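Local structure of fibronectin type III domain-containing protein (6P2K) at residues Y402-V406 with T744-F748; Y167-D172 with N211-L216; A285-G291 with A328-R334. The protein probably hydrolyses the glucan backbone of xyloglucan, as a zinc-binding glycoside hydrolase of family 74 built on seven-bladed beta-propellers. One frame throughout, in Å; residues are numbered along the deposited sequence.

Contact 1. Residues Y402-V406 with T744-F748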
ATOM      1  N   TYR B 402     -34.074  21.928   5.636  1.00 18.07           N
ATOM      2  CA  TYR B 402     -34.246  22.446   4.284  1.00 17.88           C
ATOM      3  C   TYR B 402     -33.341  21.642   3.357  1.00 18.24           C
ATOM      4  O   TYR B 402     -32.114  21.788   3.391  1.00 19.30           O
ATOM      5  CB  TYR B 402     -33.915  23.936   4.224  1.00 17.32           C
ATOM      6  CG  TYR B 402     -34.395  24.609   2.949  1.00 21.32           C
ATOM      7  CD1 TYR B 402     -33.830  24.291   1.716  1.00 18.66           C
ATOM      8  CD2 TYR B 402     -35.414  25.555   2.979  1.00 19.16           C
ATOM      9  CE1 TYR B 402     -34.261  24.887   0.556  1.00 21.30           C
ATOM     10  CE2 TYR B 402     -35.850  26.165   1.816  1.00 21.12           C
ATOM     11  CZ  TYR B 402     -35.270  25.822   0.609  1.00 23.57           C
ATOM     12  OH  TYR B 402     -35.692  26.411  -0.557  1.00 26.15           O
ATOM     13  N   THR B 403     -33.935  20.790   2.528  1.00 15.69           N
ATOM     14  CA  THR B 403     -33.182  19.961   1.597  1.00 18.61           C
ATOM     15  C   THR B 403     -33.423  20.444   0.173  1.00 20.54           C
ATOM     16  O   THR B 403     -34.574  20.554  -0.262  1.00 20.35           O
ATOM     17  CB  THR B 403     -33.563  18.487   1.739  1.00 20.44           C
ATOM     18  OG1 THR B 403     -33.434  18.093   3.113  1.00 18.61           O
ATOM     19  CG2 THR B 403     -32.643  17.618   0.889  1.00 16.95           C
ATOM     20  N   TYR B 404     -32.330  20.735  -0.543  1.00 17.78           N
ATOM     21  CA  TYR B 404     -32.403  21.284  -1.896  1.00 17.57           C
ATOM     22  C   TYR B 404     -32.623  20.205  -2.953  1.00 18.96           C
ATOM     23  O   TYR B 404     -33.387  20.411  -3.903  1.00 19.40           O
ATOM     24  CB  TYR B 404     -31.111  22.019  -2.259  1.00 16.82           C
ATOM     25  CG  TYR B 404     -30.745  23.267  -1.482  1.00 18.47           C
ATOM     26  CD1 TYR B 404     -31.330  24.494  -1.775  1.00 14.67           C
ATOM     27  CD2 TYR B 404     -29.753  23.231  -0.508  1.00 17.02           C
ATOM     28  CE1 TYR B 404     -30.965  25.642  -1.089  1.00 17.52           C
ATOM     29  CE2 TYR B 404     -29.380  24.373   0.180  1.00 18.03           C
ATOM     30  CZ  TYR B 404     -29.986  25.573  -0.114  1.00 18.98           C
ATOM     31  OH  TYR B 404     -29.611  26.703   0.570  1.00 19.16           O
ATOM     32  N   ASP B 405     -31.923  19.078  -2.832  1.00 17.61           N
ATOM     33  CA  ASP B 405     -31.766  18.132  -3.931  1.00 17.35           C
ATOM     34  C   ASP B 405     -31.408  16.776  -3.338  1.00 19.43           C
ATOM     35  O   ASP B 405     -31.002  16.677  -2.174  1.00 14.82           O
ATOM     36  CB  ASP B 405     -30.690  18.615  -4.924  1.00 17.65           C
ATOM     37  CG  ASP B 405     -30.900  18.081  -6.344  1.00 21.78           C
ATOM     38  OD1 ASP B 405     -31.671  17.106  -6.486  1.00 16.08           O
ATOM     39  OD2 ASP B 405     -30.322  18.654  -7.314  1.00 21.27           O
ATOM     40  N   VAL B 406     -31.576  15.727  -4.145  1.00 18.71           N
ATOM     41  CA  VAL B 406     -31.269  14.361  -3.736  1.00 16.80           C
ATOM     42  C   VAL B 406     -30.668  13.623  -4.922  1.00 19.59           C
ATOM     43  O   VAL B 406     -30.979  13.914  -6.079  1.00 18.48           O
ATOM     44  CB  VAL B 406     -32.522  13.621  -3.203  1.00 19.17           C
ATOM     45  CG1 VAL B 406     -33.581  13.492  -4.295  1.00 15.52           C
ATOM     46  CG2 VAL B 406     -32.160  12.252  -2.629  1.00 12.35           C
ATOM     47  N   THR B 744     -38.737  20.961  -3.162  1.00 21.32           N
ATOM     48  CA  THR B 744     -37.657  21.606  -3.895  1.00 19.90           C
ATOM     49  C   THR B 744     -37.154  20.773  -5.063  1.00 20.70           C
ATOM     50  O   THR B 744     -36.634  21.338  -6.030  1.00 22.59           O
ATOM     51  CB  THR B 744     -36.480  21.913  -2.959  1.00 21.13           C
ATOM     52  OG1 THR B 744     -36.147  20.739  -2.211  1.00 18.74           O
ATOM     53  CG2 THR B 744     -36.835  23.043  -1.996  1.00 18.38           C
ATOM     54  N   SER B 745     -37.299  19.451  -4.997  1.00 17.68           N
ATOM     55  CA  SER B 745     -36.811  18.574  -6.050  1.00 24.01           C
ATOM     56  C   SER B 745     -37.567  17.254  -5.989  1.00 24.62           C
ATOM     57  O   SER B 745     -37.989  16.813  -4.916  1.00 22.25           O
ATOM     58  CB  SER B 745     -35.306  18.313  -5.918  1.00 25.50           C
ATOM     59  OG  SER B 745     -35.049  17.369  -4.890  1.00 29.82           O
ATOM     60  N   SER B 746     -37.733  16.632  -7.154  1.00 22.06           N
ATOM     61  CA  SER B 746     -38.291  15.291  -7.260  1.00 25.24           C
ATOM     62  C   SER B 746     -37.552  14.516  -8.340  1.00 25.06           C
ATOM     63  O   SER B 746     -37.183  15.076  -9.376  1.00 23.06           O
ATOM     64  CB  SER B 746     -39.801  15.320  -7.566  1.00 25.45           C
ATOM     65  OG  SER B 746     -40.518  16.034  -6.575  1.00 29.51           O
ATOM     66  N   ARG B 747     -37.331  13.229  -8.084  1.00 23.20           N
ATOM     67  CA  ARG B 747     -36.718  12.329  -9.051  1.00 24.06           C
ATOM     68  C   ARG B 747     -37.459  11.003  -9.020  1.00 24.30           C
ATOM     69  O   ARG B 747     -37.800  10.502  -7.944  1.00 23.63           O
ATOM     70  CB  ARG B 747     -35.229  12.081  -8.761  1.00 27.23           C
ATOM     71  CG  ARG B 747     -34.322  13.283  -8.948  1.00 34.27           C
ATOM     72  CD  ARG B 747     -32.861  12.863  -8.909  1.00 40.04           C
ATOM     73  NE  ARG B 747     -31.964  13.983  -8.635  1.00 44.20           N
ATOM     74  CZ  ARG B 747     -31.407  14.743  -9.572  1.00 44.91           C
ATOM     75  NH1 ARG B 747     -31.659  14.506 -10.855  1.00 37.25           N
ATOM     76  NH2 ARG B 747     -30.600  15.742  -9.230  1.00 45.37           N
ATOM     77  N   PHE B 748     -37.712  10.441 -10.194  1.00 25.97           N
ATOM     78  CA  PHE B 748     -38.236   9.086 -10.296  1.00 29.30           C
ATOM     79  C   PHE B 748     -37.059   8.121 -10.306  1.00 28.77           C
ATOM     80  O   PHE B 748     -36.196   8.192 -11.187  1.00 28.59           O
ATOM     81  CB  PHE B 748     -39.095   8.917 -11.547  1.00 25.39           C
ATOM     82  CG  PHE B 748     -40.425   9.606 -11.462  1.00 25.33           C
ATOM     83  CD1 PHE B 748     -41.479   9.022 -10.781  1.00 24.72           C
ATOM     84  CD2 PHE B 748     -40.622  10.840 -12.061  1.00 23.65           C
ATOM     85  CE1 PHE B 748     -42.705   9.653 -10.702  1.00 25.12           C
ATOM     86  CE2 PHE B 748     -41.846  11.477 -11.983  1.00 24.63           C
ATOM     87  CZ  PHE B 748     -42.888  10.882 -11.302  1.00 25.38           C
TER
HETATM   88  O   HOH W   1     -33.418  21.074  -6.593  1.00 45.83           O

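Contact 2. Residues Y167-D172 with N211-L216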
ATOM      1  N   TYR B 167     -42.469  37.490  26.336  1.00 45.44           N
ATOM      2  CA  TYR B 167     -41.611  36.315  26.381  1.00 41.55           C
ATOM      3  C   TYR B 167     -42.063  35.273  27.396  1.00 40.56           C
ATOM      4  O   TYR B 167     -42.000  34.075  27.105  1.00 39.28           O
ATOM      5  CB  TYR B 167     -40.167  36.734  26.673  1.00 40.11           C
ATOM      6  CG  TYR B 167     -39.555  37.550  25.558  1.00 42.21           C
ATOM      7  CD1 TYR B 167     -39.204  36.960  24.350  1.00 40.96           C
ATOM      8  CD2 TYR B 167     -39.337  38.915  25.707  1.00 44.92           C
ATOM      9  CE1 TYR B 167     -38.649  37.703  23.326  1.00 42.24           C
ATOM     10  CE2 TYR B 167     -38.780  39.668  24.686  1.00 43.39           C
ATOM     11  CZ  TYR B 167     -38.439  39.058  23.499  1.00 41.79           C
ATOM     12  OH  TYR B 167     -37.886  39.800  22.480  1.00 43.88           O
ATOM     13  N   SER B 168     -42.526  35.684  28.576  1.00 41.51           N
ATOM     14  CA  SER B 168     -42.977  34.710  29.560  1.00 44.77           C
ATOM     15  C   SER B 168     -44.095  35.294  30.414  1.00 46.67           C
ATOM     16  O   SER B 168     -44.249  36.512  30.540  1.00 48.06           O
ATOM     17  CB  SER B 168     -41.822  34.221  30.447  1.00 45.75           C
ATOM     18  OG  SER B 168     -40.889  35.255  30.700  1.00 47.47           O
ATOM     19  N   VAL B 169     -44.881  34.386  30.991  1.00 45.51           N
ATOM     20  CA  VAL B 169     -46.000  34.701  31.874  1.00 49.18           C
ATOM     21  C   VAL B 169     -45.982  33.668  32.991  1.00 51.34           C
ATOM     22  O   VAL B 169     -46.124  32.469  32.727  1.00 49.99           O
ATOM     23  CB  VAL B 169     -47.352  34.668  31.137  1.00 47.92           C
ATOM     24  CG1 VAL B 169     -48.502  34.737  32.129  1.00 48.76           C
ATOM     25  CG2 VAL B 169     -47.444  35.797  30.120  1.00 48.53           C
ATOM     26  N   VAL B 170     -45.801  34.116  34.234  1.00 52.12           N
ATOM     27  CA  VAL B 170     -45.574  33.208  35.352  1.00 53.90           C
ATOM     28  C   VAL B 170     -46.449  33.611  36.532  1.00 58.65           C
ATOM     29  O   VAL B 170     -46.439  34.774  36.955  1.00 59.69           O
ATOM     30  CB  VAL B 170     -44.088  33.175  35.760  1.00 55.33           C
ATOM     31  CG1 VAL B 170     -43.562  34.585  35.987  1.00 57.10           C
ATOM     32  CG2 VAL B 170     -43.893  32.310  36.998  1.00 55.13           C
ATOM     33  N   PHE B 171     -47.195  32.646  37.066  1.00 58.79           N
ATOM     34  CA  PHE B 171     -48.015  32.847  38.250  1.00 60.49           C
ATOM     35  C   PHE B 171     -47.190  32.670  39.524  1.00 61.22           C
ATOM     36  O   PHE B 171     -46.104  32.084  39.522  1.00 61.93           O
ATOM     37  CB  PHE B 171     -49.184  31.862  38.273  1.00 57.19           C
ATOM     38  CG  PHE B 171     -50.323  32.243  37.376  1.00 55.89           C
ATOM     39  CD1 PHE B 171     -50.251  32.021  36.011  1.00 51.52           C
ATOM     40  CD2 PHE B 171     -51.476  32.806  37.901  1.00 57.96           C
ATOM     41  CE1 PHE B 171     -51.303  32.365  35.184  1.00 51.44           C
ATOM     42  CE2 PHE B 171     -52.531  33.152  37.079  1.00 56.95           C
ATOM     43  CZ  PHE B 171     -52.445  32.931  35.718  1.00 54.47           C
ATOM     44  N   ASP B 172     -47.735  33.184  40.626  1.00 60.56           N
ATOM     45  CA  ASP B 172     -47.185  32.960  41.958  1.00 60.35           C
ATOM     46  C   ASP B 172     -47.856  31.715  42.530  1.00 59.09           C
ATOM     47  O   ASP B 172     -49.058  31.724  42.814  1.00 60.36           O
ATOM     48  CB  ASP B 172     -47.413  34.184  42.846  1.00 66.26           C
ATOM     49  CG  ASP B 172     -46.904  33.993  44.274  1.00 68.58           C
ATOM     50  OD1 ASP B 172     -46.419  32.895  44.616  1.00 67.70           O
ATOM     51  OD2 ASP B 172     -46.975  34.961  45.061  1.00 73.35           O
ATOM     52  N   ASN B 211     -37.118  43.525  28.700  1.00 49.72           N
ATOM     53  CA  ASN B 211     -36.930  42.275  29.419  1.00 49.92           C
ATOM     54  C   ASN B 211     -37.032  41.102  28.454  1.00 46.83           C
ATOM     55  O   ASN B 211     -37.925  41.058  27.602  1.00 44.79           O
ATOM     56  CB  ASN B 211     -37.963  42.116  30.533  1.00 50.58           C
ATOM     57  CG  ASN B 211     -37.946  40.729  31.139  1.00 51.18           C
ATOM     58  OD1 ASN B 211     -38.813  39.902  30.857  1.00 47.87           O
ATOM     59  ND2 ASN B 211     -36.942  40.459  31.962  1.00 53.90           N
ATOM     60  N   LYS B 212     -36.110  40.152  28.593  1.00 42.33           N
ATOM     61  CA  LYS B 212     -36.059  38.970  27.739  1.00 39.69           C
ATOM     62  C   LYS B 212     -36.457  37.714  28.509  1.00 46.19           C
ATOM     63  O   LYS B 212     -35.839  36.658  28.374  1.00 42.86           O
ATOM     64  CB  LYS B 212     -34.671  38.806  27.127  1.00 38.32           C
ATOM     65  CG  LYS B 212     -34.250  39.975  26.252  1.00 41.50           C
ATOM     66  CD  LYS B 212     -35.228  40.179  25.102  1.00 40.74           C
ATOM     67  CE  LYS B 212     -34.792  41.320  24.193  1.00 43.32           C
ATOM     68  NZ  LYS B 212     -35.624  41.396  22.960  1.00 41.81           N
ATOM     69  N   GLY B 213     -37.495  37.817  29.314  1.00 46.52           N
ATOM     70  CA  GLY B 213     -37.979  36.687  30.078  1.00 42.06           C
ATOM     71  C   GLY B 213     -37.819  36.901  31.569  1.00 43.74           C
ATOM     72  O   GLY B 213     -36.898  37.580  32.031  1.00 41.18           O
ATOM     73  N   ILE B 214     -38.738  36.316  32.336  1.00 40.80           N
ATOM     74  CA  ILE B 214     -38.711  36.412  33.787  1.00 42.42           C
ATOM     75  C   ILE B 214     -38.890  35.025  34.381  1.00 50.37           C
ATOM     76  O   ILE B 214     -39.382  34.098  33.733  1.00 49.57           O
ATOM     77  CB  ILE B 214     -39.798  37.347  34.346  1.00 50.85           C
ATOM     78  CG1 ILE B 214     -41.176  36.849  33.916  1.00 45.29           C
ATOM     79  CG2 ILE B 214     -39.556  38.775  33.896  1.00 47.08           C
ATOM     80  CD1 ILE B 214     -42.270  37.816  34.202  1.00 49.24           C
ATOM     81  N   ALA B 215     -38.496  34.905  35.644  1.00 46.74           N
ATOM     82  CA  ALA B 215     -38.710  33.700  36.423  1.00 45.48           C
ATOM     83  C   ALA B 215     -39.092  34.100  37.837  1.00 48.77           C
ATOM     84  O   ALA B 215     -38.588  35.094  38.367  1.00 50.69           O
ATOM     85  CB  ALA B 215     -37.464  32.807  36.437  1.00 43.51           C
ATOM     86  N   LEU B 216     -39.989  33.327  38.438  1.00 44.98           N
ATOM     87  CA  LEU B 216     -40.487  33.608  39.776  1.00 47.81           C
ATOM     88  C   LEU B 216     -40.299  32.372  40.637  1.00 51.31           C
ATOM     89  O   LEU B 216     -40.639  31.261  40.217  1.00 50.32           O
ATOM     90  CB  LEU B 216     -41.959  34.013  39.734  1.00 50.50           C
ATOM     91  CG  LEU B 216     -42.692  34.158  41.064  1.00 54.71           C
ATOM     92  CD1 LEU B 216     -42.074  35.271  41.877  1.00 55.39           C
ATOM     93  CD2 LEU B 216     -44.160  34.437  40.809  1.00 54.55           C
TER

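Contact 3. Residues A285-G291 with A328-R334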
ATOM      1  N   ALA B 285     -29.560  30.791  26.241  1.00 30.35           N
ATOM      2  CA  ALA B 285     -29.501  32.026  25.471  1.00 33.25           C
ATOM      3  C   ALA B 285     -29.977  31.772  24.050  1.00 32.21           C
ATOM      4  O   ALA B 285     -30.053  30.627  23.593  1.00 26.34           O
ATOM      5  CB  ALA B 285     -28.084  32.608  25.444  1.00 26.65           C
ATOM      6  N   VAL B 286     -30.286  32.860  23.355  1.00 32.44           N
ATOM      7  CA  VAL B 286     -30.560  32.811  21.926  1.00 32.15           C
ATOM      8  C   VAL B 286     -29.255  33.059  21.183  1.00 31.80           C
ATOM      9  O   VAL B 286     -28.469  33.938  21.561  1.00 31.93           O
ATOM     10  CB  VAL B 286     -31.651  33.828  21.531  1.00 33.79           C
ATOM     11  CG1 VAL B 286     -31.321  35.224  22.044  1.00 32.56           C
ATOM     12  CG2 VAL B 286     -31.870  33.828  20.020  1.00 33.19           C
ATOM     13  N   LYS B 287     -29.006  32.240  20.156  1.00 31.36           N
ATOM     14  CA  LYS B 287     -27.846  32.316  19.267  1.00 34.69           C
ATOM     15  C   LYS B 287     -26.545  31.838  19.912  1.00 33.69           C
ATOM     16  O   LYS B 287     -25.868  30.969  19.352  1.00 31.19           O
ATOM     17  CB  LYS B 287     -27.660  33.737  18.723  1.00 35.54           C
ATOM     18  CG  LYS B 287     -28.649  34.121  17.633  1.00 45.39           C
ATOM     19  CD  LYS B 287     -28.000  35.014  16.582  1.00 52.57           C
ATOM     20  CE  LYS B 287     -29.041  35.833  15.831  1.00 59.67           C
ATOM     21  NZ  LYS B 287     -29.099  35.502  14.379  1.00 63.22           N
ATOM     22  N   ASP B 288     -26.185  32.385  21.071  1.00 31.57           N
ATOM     23  CA  ASP B 288     -24.862  32.145  21.641  1.00 31.14           C
ATOM     24  C   ASP B 288     -24.668  30.682  22.029  1.00 31.14           C
ATOM     25  O   ASP B 288     -25.575  30.038  22.566  1.00 30.68           O
ATOM     26  CB  ASP B 288     -24.646  33.036  22.862  1.00 38.87           C
ATOM     27  CG  ASP B 288     -24.527  34.501  22.499  1.00 46.29           C
ATOM     28  OD1 ASP B 288     -23.749  34.827  21.579  1.00 51.18           O
ATOM     29  OD2 ASP B 288     -25.214  35.327  23.129  1.00 51.02           O
ATOM     30  N   ARG B 289     -23.464  30.164  21.769  1.00 24.88           N
ATOM     31  CA  ARG B 289     -23.091  28.778  22.058  1.00 27.39           C
ATOM     32  C   ARG B 289     -22.165  28.750  23.269  1.00 31.16           C
ATOM     33  O   ARG B 289     -20.981  29.083  23.163  1.00 33.03           O
ATOM     34  CB  ARG B 289     -22.414  28.133  20.851  1.00 27.99           C
ATOM     35  CG  ARG B 289     -23.301  27.989  19.631  1.00 28.80           C
ATOM     36  CD  ARG B 289     -22.655  27.093  18.575  1.00 27.90           C
ATOM     37  NE  ARG B 289     -23.584  26.803  17.488  1.00 27.45           N
ATOM     38  CZ  ARG B 289     -24.511  25.848  17.530  1.00 28.80           C
ATOM     39  NH1 ARG B 289     -24.630  25.074  18.602  1.00 24.92           N
ATOM     40  NH2 ARG B 289     -25.320  25.668  16.495  1.00 27.05           N
ATOM     41  N   PHE B 290     -22.701  28.331  24.419  1.00 28.81           N
ATOM     42  CA  PHE B 290     -21.878  28.151  25.609  1.00 26.78           C
ATOM     43  C   PHE B 290     -22.349  26.989  26.473  1.00 27.64           C
ATOM     44  O   PHE B 290     -21.828  26.812  27.580  1.00 30.16           O
ATOM     45  CB  PHE B 290     -21.848  29.431  26.460  1.00 26.26           C
ATOM     46  CG  PHE B 290     -23.212  29.955  26.815  1.00 29.02           C
ATOM     47  CD1 PHE B 290     -23.938  29.401  27.858  1.00 29.51           C
ATOM     48  CD2 PHE B 290     -23.765  31.005  26.106  1.00 30.03           C
ATOM     49  CE1 PHE B 290     -25.191  29.880  28.179  1.00 28.76           C
ATOM     50  CE2 PHE B 290     -25.013  31.489  26.425  1.00 30.63           C
ATOM     51  CZ  PHE B 290     -25.728  30.927  27.462  1.00 31.21           C
ATOM     52  N   GLY B 291     -23.315  26.199  26.013  1.00 25.85           N
ATOM     53  CA  GLY B 291     -23.923  25.197  26.865  1.00 24.53           C
ATOM     54  C   GLY B 291     -25.100  25.751  27.646  1.00 21.38           C
ATOM     55  O   GLY B 291     -25.893  26.528  27.109  1.00 25.06           O
ATOM     56  N   ALA B 328     -22.792  20.011  16.749  1.00 21.45           N
ATOM     57  CA  ALA B 328     -23.118  21.389  17.113  1.00 20.53           C
ATOM     58  C   ALA B 328     -22.630  21.624  18.538  1.00 20.44           C
ATOM     59  O   ALA B 328     -23.330  21.305  19.503  1.00 22.30           O
ATOM     60  CB  ALA B 328     -24.617  21.649  16.986  1.00 16.63           C
ATOM     61  N   THR B 329     -21.428  22.186  18.669  1.00 17.64           N
ATOM     62  CA  THR B 329     -20.799  22.362  19.966  1.00 18.64           C
ATOM     63  C   THR B 329     -20.048  23.686  20.003  1.00 18.51           C
ATOM     64  O   THR B 329     -19.436  24.080  18.996  1.00 21.37           O
ATOM     65  CB  THR B 329     -19.838  21.203  20.279  1.00 18.80           C
ATOM     66  OG1 THR B 329     -19.107  21.486  21.477  1.00 18.90           O
ATOM     67  CG2 THR B 329     -18.858  20.986  19.127  1.00 17.99           C
ATOM     68  N   PRO B 330     -20.099  24.418  21.130  1.00 17.51           N
ATOM     69  CA  PRO B 330     -20.926  24.160  22.316  1.00 17.70           C
ATOM     70  C   PRO B 330     -22.417  24.224  21.998  1.00 19.26           C
ATOM     71  O   PRO B 330     -22.784  24.789  20.970  1.00 17.15           O
ATOM     72  CB  PRO B 330     -20.533  25.291  23.275  1.00 17.93           C
ATOM     73  CG  PRO B 330     -19.184  25.711  22.837  1.00 19.12           C
ATOM     74  CD  PRO B 330     -19.188  25.557  21.345  1.00 17.08           C
ATOM     75  N   PRO B 331     -23.259  23.639  22.847  1.00 23.27           N
ATOM     76  CA  PRO B 331     -24.703  23.753  22.621  1.00 24.29           C
ATOM     77  C   PRO B 331     -25.143  25.209  22.674  1.00 23.08           C
ATOM     78  O   PRO B 331     -24.650  25.997  23.486  1.00 22.33           O
ATOM     79  CB  PRO B 331     -25.314  22.941  23.770  1.00 24.17           C
ATOM     80  CG  PRO B 331     -24.195  22.117  24.324  1.00 21.52           C
ATOM     81  CD  PRO B 331     -22.945  22.894  24.077  1.00 19.80           C
ATOM     82  N   ASN B 332     -26.061  25.567  21.784  1.00 21.74           N
ATOM     83  CA  ASN B 332     -26.818  26.811  21.904  1.00 22.92           C
ATOM     84  C   ASN B 332     -28.169  26.434  22.503  1.00 21.65           C
ATOM     85  O   ASN B 332     -29.077  25.999  21.791  1.00 20.66           O
ATOM     86  CB  ASN B 332     -26.970  27.519  20.562  1.00 24.01           C
ATOM     87  CG  ASN B 332     -28.128  28.512  20.555  1.00 26.28           C
ATOM     88  OD1 ASN B 332     -29.006  28.455  19.693  1.00 26.97           O
ATOM     89  ND2 ASN B 332     -28.142  29.412  21.532  1.00 23.68           N
ATOM     90  N   ALA B 333     -28.290  26.582  23.821  1.00 20.61           N
ATOM     91  CA  ALA B 333     -29.501  26.186  24.539  1.00 20.50           C
ATOM     92  C   ALA B 333     -30.532  27.305  24.418  1.00 23.75           C
ATOM     93  O   ALA B 333     -30.737  28.112  25.328  1.00 24.03           O
ATOM     94  CB  ALA B 333     -29.180  25.866  25.994  1.00 19.13           C
ATOM     95  N   ARG B 334     -31.201  27.344  23.261  1.00 20.02           N
ATOM     96  CA  ARG B 334     -32.199  28.374  22.995  1.00 20.90           C
ATOM     97  C   ARG B 334     -33.526  28.102  23.690  1.00 26.58           C
ATOM     98  O   ARG B 334     -34.443  28.922  23.584  1.00 29.71           O
ATOM     99  CB  ARG B 334     -32.417  28.544  21.487  1.00 20.16           C
ATOM    100  CG  ARG B 334     -32.553  27.253  20.700  1.00 18.58           C
ATOM    101  CD  ARG B 334     -32.998  27.530  19.271  1.00 20.84           C
ATOM    102  NE  ARG B 334     -34.329  28.135  19.208  1.00 26.98           N
ATOM    103  CZ  ARG B 334     -34.565  29.405  18.888  1.00 27.45           C
ATOM    104  NH1 ARG B 334     -33.561  30.225  18.604  1.00 24.81           N
ATOM    105  NH2 ARG B 334     -35.810  29.859  18.855  1.00 27.40           N
TER
HETATM  106  O   HOH W   2     -30.797  30.224  18.849  1.00 22.48           O
HETATM  107  O   HOH W   3     -25.869  28.229  25.103  1.00 26.06           O

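Contact 1. Residues Y402-V406 with T744-F748
Arg-747 carries the ionic part of this contact, its chain extended from CG to NE so the guanidinium reaches Asp-405 and Val-406. NH2 forms a salt bridge with Asp-405 OD1 at 3.2 Å; the two planes lie 9° apart, yet the bond is bent and weak. NE makes the firmer bond, 2.7 Å to Val-406 O, and meets that carbonyl almost end-on. With Asp-405 CG anti to the backbone N (chi1 -154°), OD1 accepts the N-H of Val-406 on its anti side at 2.7 Å, tilted out of the carboxylate plane. Asp-405 OD2 binds a zinc ion together with Asp-513, making Arg-747 a second-shell residue. A leucine in place of Arg-747 would probably leave the carbonyl of Val-406 without this donor and Asp-405 OD1 without its guanidinium partner, the zinc and the Val-406 N-H still holding the carboxylate.

Strands 403-409 and 745-751 run nearly parallel, 18° apart, each edging its own antiparallel sheet. They are the leading strands of two adjacent propeller blades, joined here by side chains reaching backbone carbonyls and by a water between Tyr-404 O and Thr-744 O. Tyr-404 and Asp-405 form a classic beta bulge opposite Gly-416.

Hydroxyl contacts fill the other end. Thr-744 OG1 donates to Thr-403 O at 2.5 Å, in the carbonyl plane, and also bonds Thr-760 OG1. Ser-745 OG, hydrogen-bonded to the same Thr-760 hydroxyl, lies 3.5 Å from Asp-405 CA.

Van der Waals contact is slight: the methyl CG2 of Thr-744 comes obliquely within 3.8 Å of Tyr-402 OH, a hydroxyl hydrogen-bonded to Lys-693.

Contact 2. Residues Y167-D172 with N211-L216
Tyr-167 and Lys-212 lie side by side and point the same way, and their polar ends meet: Lys-212 NZ donates to Tyr-167 OH at 2.8 Å. The lysine chain, bent at chi2 (-59°), brings its CD to 3.6 Å from Tyr-167 CE2 before the ammonium arrives at the hydroxyl. On the same ring, CD2 sits 3.2 Å from the carbonyl oxygen of Asn-211. Next along the strands, Ser-168 OG accepts the N-H of Ile-214 in a fairly straight bond (2.9 Å, 162°), a side chain standing in for a main-chain acceptor. Further on the contact turns apolar. Val-170 divides its two methyls, CG1 against Ile-214 CG1 at 3.9 Å and CG2 against Leu-216 CB at 3.8 Å, while Leu-216 CD2 extends to Phe-171 O and the CA of Asp-172.

Behind these first contacts lie the groups that set them. Asn-184 bonds both Lys-212 NZ, through OD1, and Tyr-167 OH, through ND2. Asn-211 folds back on its own strand in an Asx turn, OD1 taking the N-H of Gly-213, and its ND2 bonds Gly-213 O at 2.9 Å. Gly-213 adopts backbone angles at which a side chain would jam against the preceding carbonyl. On the neighbouring strand 179-183 of the same blade as Tyr-167, Gly-182 is faced by both Tyr-167 and Ser-168, a classic beta bulge. The strands, 22° from parallel, are the leading strands of successive blades of a propeller.

Chemically, the buried ammonium of Lys-212 is shared between a phenol oxygen and an amide oxygen, and that phenol oxygen, bonded to both an ammonium and the amide nitrogen of Asn-184, is likely to be polarised.

Contact 3. Residues A285-G291 with A328-R334
The guanidinium of Arg-289 has Asn-332 CB over one face, offset toward the rim, and Pro-330 O at its edge in plane, where NH1 bonds that oxygen (3.0 Å, 161°). NH1 also bonds Thr-353 O. The amide of Asn-332 stands almost upright, the planes 80° apart; with CG anti to the backbone N (chi1 160°), ND2 reaches Asp-288 O at 2.8 Å, from above the carbonyl plane, and more weakly Ala-285 O. The ring of Phe-290 carries a water over its centre, 3.3 Å above the plane; this water accepts from Ala-333 N and Phe-290 N and lies 2.6 Å from Gly-291 O, linking the loops. At the edge of the Arg-334 guanidinium a second water joins NH1 to Asn-332 OD1 and Lys-287 N.

The backbones add Gly-291 N to Pro-331 O, 2.9 Å and on a lone pair, and Ala-285 N to Ala-333 O. After a cis peptide, Pro-330 CB packs on the backbone of Arg-289.

Residues 285-291 turn between strands 278-285 and 292-300 of one blade, and 328-334 lead from strand 304-314 to strand 336-338 of the next. Arg-334 makes a salt bridge with Asp-123 and bonds Val-17 O on strand 17-22, beside Gln-16, a zinc ligand.

Along the chain, contact 2 closes before contact 3, and contact 3 before contact 1 opens. Contacts 2 and 3 belong to the propeller whose blades begin with strands 17-22 to 336-338; their centres are about 21 Å apart. Contact 1 belongs to the second propeller, its centre about 42 Å from that of contact 2 and about 30 Å from that of contact 3. Each contact bridges adjacent blades, twice between leading strands and once between loops, but only contact 1, between first and last blades, lies where its ring closes. The two propellers probably form the family 74 catalytic module of a longer protein with fibronectin type III domains; as in relatives, the substrate cleft probably lies between them.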